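Local coordinates for luciferase-like enzymeAMP-CoA-ligase (Zophobas atratus, PDB 4W8O), which probably activates carboxylic acids with ATP as a luciferase-like AMP/CoA-ligase of the adenylate-forming (ANL) superfamily, at residues F25-Q37 and E46-V58. Sequence-based numbering, arbitrary orientation.
Sequences FECCEKYADRICQ and ETYSSVKTRSTRV
A classic beta bulge interrupts the antiparallel pairing of strand 35-39 with strand 44-47, the hairpin at the margin of a mixed sheet: Cys-36 and Gln-37 both face Glu-46, whose carbonyl O takes Cys-36 N at 2.8 Å and, weakly, Gln-37 N. Beside the bulge the Gln-37 and Glu-46 side chains run the same way, amide and carboxylate planes 38° apart, and Gln-37 NE2 reaches Glu-46 OE1 on its anti side at 2.9 Å; NE2 also donates to Leu-81 O. Arg-54 grips the carboxylate side-on from the helix, NH2 to OE1 and NE to OE2, while Ser-50 OG donates to OE2. Replacing Glu-46 with an alanine would probably cost the Arg-54 guanidinium its two-pronged partner and leave Ser-50 OG and Gln-37 NE2 each short of an acceptor. Helix 20-30 reaches the first strand through a type I turn from Tyr-31 to Arg-34, whereas helix 48-64 starts directly where the second ends, with Thr-47 as N-cap, its OG1 accepting from Ser-50 N. Tyr-48, with CG anti to its carbonyl carbon (chi1 -81°), lays its ring between Cys-36 and Tyr-31. Cys-36 CB sits over the ring centre, 3.6 Å from the centroid, with SG over the same face; Tyr-31 CB lies over the opposite face and Cys-28 SG at the edge. A water bridges Tyr-48 OH and Cys-36 O, and the hydroxyl also bonds Ser-242 O. Ser-49 N donates to a lone pair of Ala-32 O at 2.8 Å. Farther along, the axes of 25-30 and 48-58 cross at -139°, and Lys-52 stretches past Cys-28 CB to set CE over one face of Phe-25, 3.5 Å from CZ.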
ATOM      1  N   PHE A  25      -6.145  -6.783 -14.496  1.00 31.13           N
ATOM      2  CA  PHE A  25      -6.238  -7.570 -15.736  1.00 32.28           C
ATOM      3  C   PHE A  25      -5.895  -6.713 -16.956  1.00 34.10           C
ATOM      4  O   PHE A  25      -5.041  -7.081 -17.769  1.00 34.27           O
ATOM      5  CB  PHE A  25      -7.660  -8.133 -15.872  1.00 32.11           C
ATOM      6  CG  PHE A  25      -7.797  -9.243 -16.879  1.00 33.10           C
ATOM      7  CD1 PHE A  25      -7.616 -10.568 -16.502  1.00 32.94           C
ATOM      8  CD2 PHE A  25      -8.150  -8.967 -18.192  1.00 34.46           C
ATOM      9  CE1 PHE A  25      -7.752 -11.597 -17.425  1.00 34.25           C
ATOM     10  CE2 PHE A  25      -8.303  -9.990 -19.114  1.00 35.78           C
ATOM     11  CZ  PHE A  25      -8.105 -11.308 -18.733  1.00 35.17           C
ATOM     12  N   GLU A  26      -6.555  -5.559 -17.058  1.00 35.14           N
ATOM     13  CA  GLU A  26      -6.310  -4.609 -18.149  1.00 37.24           C
ATOM     14  C   GLU A  26      -4.852  -4.147 -18.183  1.00 36.05           C
ATOM     15  O   GLU A  26      -4.256  -4.056 -19.260  1.00 35.41           O
ATOM     16  CB  GLU A  26      -7.238  -3.398 -18.010  1.00 39.73           C
ATOM     17  CG  GLU A  26      -7.009  -2.293 -19.034  1.00 44.08           C
ATOM     18  CD  GLU A  26      -7.745  -1.000 -18.694  1.00 47.18           C
ATOM     19  OE1 GLU A  26      -8.696  -1.029 -17.878  1.00 48.50           O
ATOM     20  OE2 GLU A  26      -7.366   0.054 -19.252  1.00 50.54           O
ATOM     21  N   CYS A  27      -4.284  -3.859 -17.008  1.00 34.40           N
ATOM     22  CA  CYS A  27      -2.884  -3.456 -16.919  1.00 34.12           C
ATOM     23  C   CYS A  27      -1.971  -4.553 -17.462  1.00 34.68           C
ATOM     24  O   CYS A  27      -1.053  -4.272 -18.224  1.00 34.94           O
ATOM     25  CB  CYS A  27      -2.503  -3.106 -15.478  1.00 33.53           C
ATOM     26  SG  CYS A  27      -3.191  -1.539 -14.907  1.00 33.34           S
ATOM     27  N   CYS A  28      -2.241  -5.802 -17.088  1.00 34.89           N
ATOM     28  CA  CYS A  28      -1.478  -6.939 -17.607  1.00 36.36           C
ATOM     29  C   CYS A  28      -1.497  -7.009 -19.140  1.00 38.47           C
ATOM     30  O   CYS A  28      -0.451  -7.206 -19.753  1.00 39.83           O
ATOM     31  CB  CYS A  28      -1.974  -8.264 -17.012  1.00 35.84           C
ATOM     32  SG  CYS A  28      -1.427  -8.590 -15.310  1.00 34.86           S
ATOM     33  N   GLU A  29      -2.673  -6.847 -19.753  1.00 39.95           N
ATOM     34  CA  GLU A  29      -2.794  -6.889 -21.218  1.00 42.28           C
ATOM     35  C   GLU A  29      -2.031  -5.752 -21.876  1.00 42.86           C
ATOM     36  O   GLU A  29      -1.351  -5.941 -22.883  1.00 44.35           O
ATOM     37  CB  GLU A  29      -4.263  -6.822 -21.654  1.00 43.90           C
ATOM     38  CG  GLU A  29      -5.031  -8.088 -21.337  1.00 45.40           C
ATOM     39  CD  GLU A  29      -6.513  -8.032 -21.697  1.00 47.82           C
ATOM     40  OE1 GLU A  29      -7.145  -6.967 -21.508  1.00 49.81           O
ATOM     41  OE2 GLU A  29      -7.050  -9.073 -22.141  1.00 48.68           O
ATOM     42  N   LYS A  30      -2.160  -4.568 -21.296  1.00 41.87           N
ATOM     43  CA  LYS A  30      -1.564  -3.362 -21.849  1.00 43.13           C
ATOM     44  C   LYS A  30      -0.040  -3.431 -21.819  1.00 43.17           C
ATOM     45  O   LYS A  30       0.622  -3.030 -22.779  1.00 43.89           O
ATOM     46  CB  LYS A  30      -2.060  -2.141 -21.068  1.00 43.66           C
ATOM     47  CG  LYS A  30      -2.021  -0.847 -21.844  1.00 46.29           C
ATOM     48  CD  LYS A  30      -2.472   0.338 -21.005  1.00 46.51           C
ATOM     49  CE  LYS A  30      -2.170   1.650 -21.725  1.00 49.69           C
ATOM     50  NZ  LYS A  30      -2.037   2.810 -20.796  1.00 49.72           N
ATOM     51  N   TYR A  31       0.513  -3.957 -20.723  1.00 41.13           N
ATOM     52  CA  TYR A  31       1.963  -3.961 -20.504  1.00 41.03           C
ATOM     53  C   TYR A  31       2.566  -5.360 -20.501  1.00 40.40           C
ATOM     54  O   TYR A  31       3.562  -5.597 -19.824  1.00 40.91           O
ATOM     55  CB  TYR A  31       2.279  -3.240 -19.187  1.00 40.36           C
ATOM     56  CG  TYR A  31       1.677  -1.853 -19.142  1.00 41.13           C
ATOM     57  CD1 TYR A  31       2.128  -0.858 -20.007  1.00 42.31           C
ATOM     58  CD2 TYR A  31       0.648  -1.539 -18.253  1.00 40.21           C
ATOM     59  CE1 TYR A  31       1.580   0.409 -19.982  1.00 42.84           C
ATOM     60  CE2 TYR A  31       0.092  -0.274 -18.228  1.00 40.45           C
ATOM     61  CZ  TYR A  31       0.563   0.694 -19.093  1.00 41.79           C
ATOM     62  OH  TYR A  31       0.025   1.954 -19.075  1.00 42.90           O
ATOM     63  N   ALA A  32       1.990  -6.260 -21.296  1.00 40.71           N
ATOM     64  CA  ALA A  32       2.323  -7.692 -21.278  1.00 41.10           C
ATOM     65  C   ALA A  32       3.822  -8.046 -21.300  1.00 42.37           C
ATOM     66  O   ALA A  32       4.268  -8.924 -20.553  1.00 41.17           O
ATOM     67  CB  ALA A  32       1.612  -8.397 -22.431  1.00 42.31           C
ATOM     68  N   ASP A  33       4.593  -7.382 -22.159  1.00 44.50           N
ATOM     69  CA  ASP A  33       6.008  -7.728 -22.347  1.00 45.85           C
ATOM     70  C   ASP A  33       6.947  -7.080 -21.326  1.00 45.29           C
ATOM     71  O   ASP A  33       8.102  -7.483 -21.205  1.00 46.22           O
ATOM     72  CB  ASP A  33       6.451  -7.379 -23.767  1.00 48.31           C
ATOM     73  CG  ASP A  33       5.664  -8.131 -24.821  1.00 50.17           C
ATOM     74  OD1 ASP A  33       5.053  -9.169 -24.485  1.00 50.83           O
ATOM     75  OD2 ASP A  33       5.648  -7.688 -25.990  1.00 52.57           O
ATOM     76  N   ARG A  34       6.461  -6.087 -20.593  1.00 44.32           N
ATOM     77  CA  ARG A  34       7.268  -5.437 -19.559  1.00 44.37           C
ATOM     78  C   ARG A  34       7.474  -6.328 -18.334  1.00 42.75           C
ATOM     79  O   ARG A  34       6.759  -7.313 -18.147  1.00 41.45           O
ATOM     80  CB  ARG A  34       6.613  -4.129 -19.122  1.00 44.65           C
ATOM     81  CG  ARG A  34       6.499  -3.100 -20.228  1.00 46.33           C
ATOM     82  CD  ARG A  34       6.136  -1.755 -19.650  1.00 46.59           C
ATOM     83  NE  ARG A  34       5.948  -0.755 -20.687  1.00 49.45           N
ATOM     84  CZ  ARG A  34       5.623   0.517 -20.464  1.00 50.61           C
ATOM     85  NH1 ARG A  34       5.434   0.964 -19.225  1.00 50.00           N
ATOM     86  NH2 ARG A  34       5.471   1.344 -21.491  1.00 52.19           N
ATOM     87  N   ILE A  35       8.456  -5.973 -17.508  1.00 42.42           N
ATOM     88  CA  ILE A  35       8.736  -6.718 -16.285  1.00 41.70           C
ATOM     89  C   ILE A  35       7.804  -6.230 -15.184  1.00 39.41           C
ATOM     90  O   ILE A  35       7.851  -5.069 -14.803  1.00 39.36           O
ATOM     91  CB  ILE A  35      10.195  -6.544 -15.789  1.00 42.76           C
ATOM     92  CG1 ILE A  35      11.219  -6.893 -16.883  1.00 45.00           C
ATOM     93  CG2 ILE A  35      10.431  -7.402 -14.548  1.00 41.82           C
ATOM     94  CD1 ILE A  35      11.140  -8.318 -17.399  1.00 45.73           C
ATOM     95  N   CYS A  36       6.975  -7.128 -14.662  1.00 37.72           N
ATOM     96  CA  CYS A  36       6.038  -6.782 -13.590  1.00 36.67           C
ATOM     97  C   CYS A  36       6.742  -6.678 -12.230  1.00 35.84           C
ATOM     98  O   CYS A  36       6.623  -5.669 -11.534  1.00 34.98           O
ATOM     99  CB  CYS A  36       4.916  -7.822 -13.522  1.00 36.21           C
ATOM    100  SG  CYS A  36       3.747  -7.608 -12.162  1.00 36.04           S
ATOM    101  N   GLN A  37       7.473  -7.733 -11.879  1.00 35.77           N
ATOM    102  CA  GLN A  37       8.060  -7.886 -10.554  1.00 34.98           C
ATOM    103  C   GLN A  37       9.438  -8.553 -10.616  1.00 35.71           C
ATOM    104  O   GLN A  37       9.700  -9.433 -11.461  1.00 36.18           O
ATOM    105  CB  GLN A  37       7.121  -8.698  -9.646  1.00 33.98           C
ATOM    106  CG  GLN A  37       6.709 -10.059 -10.192  1.00 34.80           C
ATOM    107  CD  GLN A  37       5.900 -10.893  -9.201  1.00 34.93           C
ATOM    108  OE1 GLN A  37       5.526 -10.424  -8.132  1.00 35.41           O
ATOM    109  NE2 GLN A  37       5.628 -12.136  -9.560  1.00 35.76           N
ATOM    110  N   GLU A  46       9.597 -11.589 -13.452  1.00 40.08           N
ATOM    111  CA  GLU A  46       8.437 -12.110 -14.160  1.00 39.36           C
ATOM    112  C   GLU A  46       7.732 -10.993 -14.918  1.00 39.44           C
ATOM    113  O   GLU A  46       7.609  -9.872 -14.417  1.00 39.34           O
ATOM    114  CB  GLU A  46       7.467 -12.786 -13.185  1.00 38.28           C
ATOM    115  CG  GLU A  46       6.346 -13.557 -13.876  1.00 38.11           C
ATOM    116  CD  GLU A  46       5.387 -14.246 -12.914  1.00 36.96           C
ATOM    117  OE1 GLU A  46       5.501 -14.060 -11.681  1.00 35.82           O
ATOM    118  OE2 GLU A  46       4.498 -14.977 -13.399  1.00 37.12           O
ATOM    119  N   THR A  47       7.268 -11.306 -16.125  1.00 39.11           N
ATOM    120  CA  THR A  47       6.588 -10.331 -16.961  1.00 38.72           C
ATOM    121  C   THR A  47       5.114 -10.229 -16.597  1.00 37.21           C
ATOM    122  O   THR A  47       4.566 -11.110 -15.932  1.00 35.56           O
ATOM    123  CB  THR A  47       6.680 -10.703 -18.445  1.00 40.08           C
ATOM    124  OG1 THR A  47       6.095 -11.992 -18.649  1.00 40.31           O
ATOM    125  CG2 THR A  47       8.122 -10.734 -18.893  1.00 41.66           C
ATOM    126  N   TYR A  48       4.483  -9.144 -17.048  1.00 36.71           N
ATOM    127  CA  TYR A  48       3.040  -8.959 -16.886  1.00 35.56           C
ATOM    128  C   TYR A  48       2.262 -10.058 -17.595  1.00 36.09           C
ATOM    129  O   TYR A  48       1.240 -10.525 -17.091  1.00 34.83           O
ATOM    130  CB  TYR A  48       2.594  -7.593 -17.408  1.00 35.81           C
ATOM    131  CG  TYR A  48       2.838  -6.467 -16.433  1.00 35.00           C
ATOM    132  CD1 TYR A  48       1.942  -6.213 -15.396  1.00 33.72           C
ATOM    133  CD2 TYR A  48       3.966  -5.661 -16.537  1.00 36.07           C
ATOM    134  CE1 TYR A  48       2.163  -5.186 -14.492  1.00 33.00           C
ATOM    135  CE2 TYR A  48       4.196  -4.633 -15.637  1.00 35.31           C
ATOM    136  CZ  TYR A  48       3.294  -4.397 -14.618  1.00 33.86           C
ATOM    137  OH  TYR A  48       3.521  -3.366 -13.729  1.00 33.44           O
ATOM    138  N   SER A  49       2.755 -10.465 -18.760  1.00 36.95           N
ATOM    139  CA  SER A  49       2.176 -11.578 -19.496  1.00 38.20           C
ATOM    140  C   SER A  49       2.126 -12.853 -18.654  1.00 37.30           C
ATOM    141  O   SER A  49       1.092 -13.512 -18.565  1.00 36.34           O
ATOM    142  CB  SER A  49       2.993 -11.853 -20.757  1.00 39.83           C
ATOM    143  OG  SER A  49       2.525 -13.030 -21.370  1.00 42.03           O
ATOM    144  N   SER A  50       3.262 -13.202 -18.062  1.00 37.23           N
ATOM    145  CA  SER A  50       3.365 -14.393 -17.235  1.00 36.96           C
ATOM    146  C   SER A  50       2.491 -14.284 -15.992  1.00 35.60           C
ATOM    147  O   SER A  50       1.858 -15.259 -15.591  1.00 35.84           O
ATOM    148  CB  SER A  50       4.821 -14.634 -16.829  1.00 37.32           C
ATOM    149  OG  SER A  50       4.936 -15.765 -15.990  1.00 36.46           O
ATOM    150  N   VAL A  51       2.458 -13.106 -15.383  1.00 35.24           N
ATOM    151  CA  VAL A  51       1.601 -12.877 -14.225  1.00 34.36           C
ATOM    152  C   VAL A  51       0.123 -13.053 -14.576  1.00 34.64           C
ATOM    153  O   VAL A  51      -0.645 -13.627 -13.784  1.00 33.76           O
ATOM    154  CB  VAL A  51       1.844 -11.488 -13.618  1.00 33.86           C
ATOM    155  CG1 VAL A  51       0.716 -11.091 -12.668  1.00 33.05           C
ATOM    156  CG2 VAL A  51       3.180 -11.473 -12.891  1.00 33.88           C
ATOM    157  N   LYS A  52      -0.266 -12.571 -15.755  1.00 35.06           N
ATOM    158  CA  LYS A  52      -1.642 -12.731 -16.233  1.00 36.16           C
ATOM    159  C   LYS A  52      -2.015 -14.204 -16.385  1.00 36.50           C
ATOM    160  O   LYS A  52      -3.116 -14.614 -16.008  1.00 36.22           O
ATOM    161  CB  LYS A  52      -1.847 -12.013 -17.568  1.00 37.35           C
ATOM    162  CG  LYS A  52      -3.300 -11.927 -18.017  1.00 37.73           C
ATOM    163  CD  LYS A  52      -3.451 -10.980 -19.198  1.00 39.27           C
ATOM    164  CE  LYS A  52      -4.798 -11.153 -19.876  1.00 40.64           C
ATOM    165  NZ  LYS A  52      -4.910 -12.430 -20.632  1.00 41.82           N
ATOM    166  N   THR A  53      -1.089 -14.990 -16.930  1.00 36.99           N
ATOM    167  CA  THR A  53      -1.326 -16.412 -17.162  1.00 37.61           C
ATOM    168  C   THR A  53      -1.514 -17.167 -15.846  1.00 35.95           C
ATOM    169  O   THR A  53      -2.469 -17.935 -15.696  1.00 35.96           O
ATOM    170  CB  THR A  53      -0.168 -17.038 -17.964  1.00 38.78           C
ATOM    171  OG1 THR A  53      -0.075 -16.384 -19.230  1.00 39.92           O
ATOM    172  CG2 THR A  53      -0.382 -18.529 -18.190  1.00 39.44           C
ATOM    173  N   ARG A  54      -0.612 -16.943 -14.897  1.00 34.62           N
ATOM    174  CA  ARG A  54      -0.651 -17.682 -13.641  1.00 34.01           C
ATOM    175  C   ARG A  54      -1.853 -17.268 -12.792  1.00 33.25           C
ATOM    176  O   ARG A  54      -2.537 -18.126 -12.241  1.00 32.99           O
ATOM    177  CB  ARG A  54       0.655 -17.521 -12.867  1.00 33.73           C
ATOM    178  CG  ARG A  54       1.869 -18.089 -13.601  1.00 35.08           C
ATOM    179  CD  ARG A  54       2.984 -18.479 -12.638  1.00 34.89           C
ATOM    180  NE  ARG A  54       3.509 -17.328 -11.899  1.00 34.32           N
ATOM    181  CZ  ARG A  54       3.969 -17.354 -10.644  1.00 33.63           C
ATOM    182  NH1 ARG A  54       3.964 -18.474  -9.929  1.00 33.91           N
ATOM    183  NH2 ARG A  54       4.425 -16.235 -10.086  1.00 33.03           N
ATOM    184  N   SER A  55      -2.127 -15.967 -12.721  1.00 32.35           N
ATOM    185  CA  SER A  55      -3.261 -15.469 -11.953  1.00 31.85           C
ATOM    186  C   SER A  55      -4.600 -15.919 -12.555  1.00 32.04           C
ATOM    187  O   SER A  55      -5.536 -16.203 -11.818  1.00 31.30           O
ATOM    188  CB  SER A  55      -3.215 -13.937 -11.835  1.00 31.42           C
ATOM    189  OG  SER A  55      -3.255 -13.316 -13.108  1.00 32.85           O
ATOM    190  N   THR A  56      -4.688 -15.970 -13.883  1.00 32.80           N
ATOM    191  CA  THR A  56      -5.906 -16.450 -14.552  1.00 33.41           C
ATOM    192  C   THR A  56      -6.173 -17.907 -14.156  1.00 33.92           C
ATOM    193  O   THR A  56      -7.302 -18.270 -13.821  1.00 33.44           O
ATOM    194  CB  THR A  56      -5.809 -16.293 -16.080  1.00 34.41           C
ATOM    195  OG1 THR A  56      -5.699 -14.900 -16.414  1.00 33.88           O
ATOM    196  CG2 THR A  56      -7.034 -16.885 -16.779  1.00 35.14           C
ATOM    197  N   ARG A  57      -5.119 -18.719 -14.142  1.00 34.81           N
ATOM    198  CA  ARG A  57      -5.236 -20.126 -13.766  1.00 35.43           C
ATOM    199  C   ARG A  57      -5.632 -20.302 -12.309  1.00 34.60           C
ATOM    200  O   ARG A  57      -6.490 -21.126 -11.998  1.00 34.70           O
ATOM    201  CB  ARG A  57      -3.933 -20.870 -14.053  1.00 37.12           C
ATOM    202  CG  ARG A  57      -3.689 -21.096 -15.529  1.00 38.94           C
ATOM    203  CD  ARG A  57      -2.295 -21.628 -15.768  1.00 40.51           C
ATOM    204  NE  ARG A  57      -1.993 -21.748 -17.186  1.00 42.32           N
ATOM    205  CZ  ARG A  57      -0.817 -22.141 -17.663  1.00 43.96           C
ATOM    206  NH1 ARG A  57       0.180 -22.443 -16.841  1.00 43.57           N
ATOM    207  NH2 ARG A  57      -0.635 -22.225 -18.973  1.00 45.19           N
ATOM    208  N   VAL A  58      -5.024 -19.516 -11.421  1.00 33.18           N
ATOM    209  CA  VAL A  58      -5.416 -19.530 -10.016  1.00 31.99           C
ATOM    210  C   VAL A  58      -6.885 -19.138  -9.855  1.00 31.30           C
ATOM    211  O   VAL A  58      -7.610 -19.780  -9.096  1.00 31.27           O
ATOM    212  CB  VAL A  58      -4.510 -18.623  -9.156  1.00 31.43           C
ATOM    213  CG1 VAL A  58      -5.040 -18.513  -7.735  1.00 30.90           C
ATOM    214  CG2 VAL A  58      -3.087 -19.164  -9.124  1.00 32.32           C
TER
HETATM  215  O   HOH W   1       4.214  -4.197 -10.983  1.00 33.04           O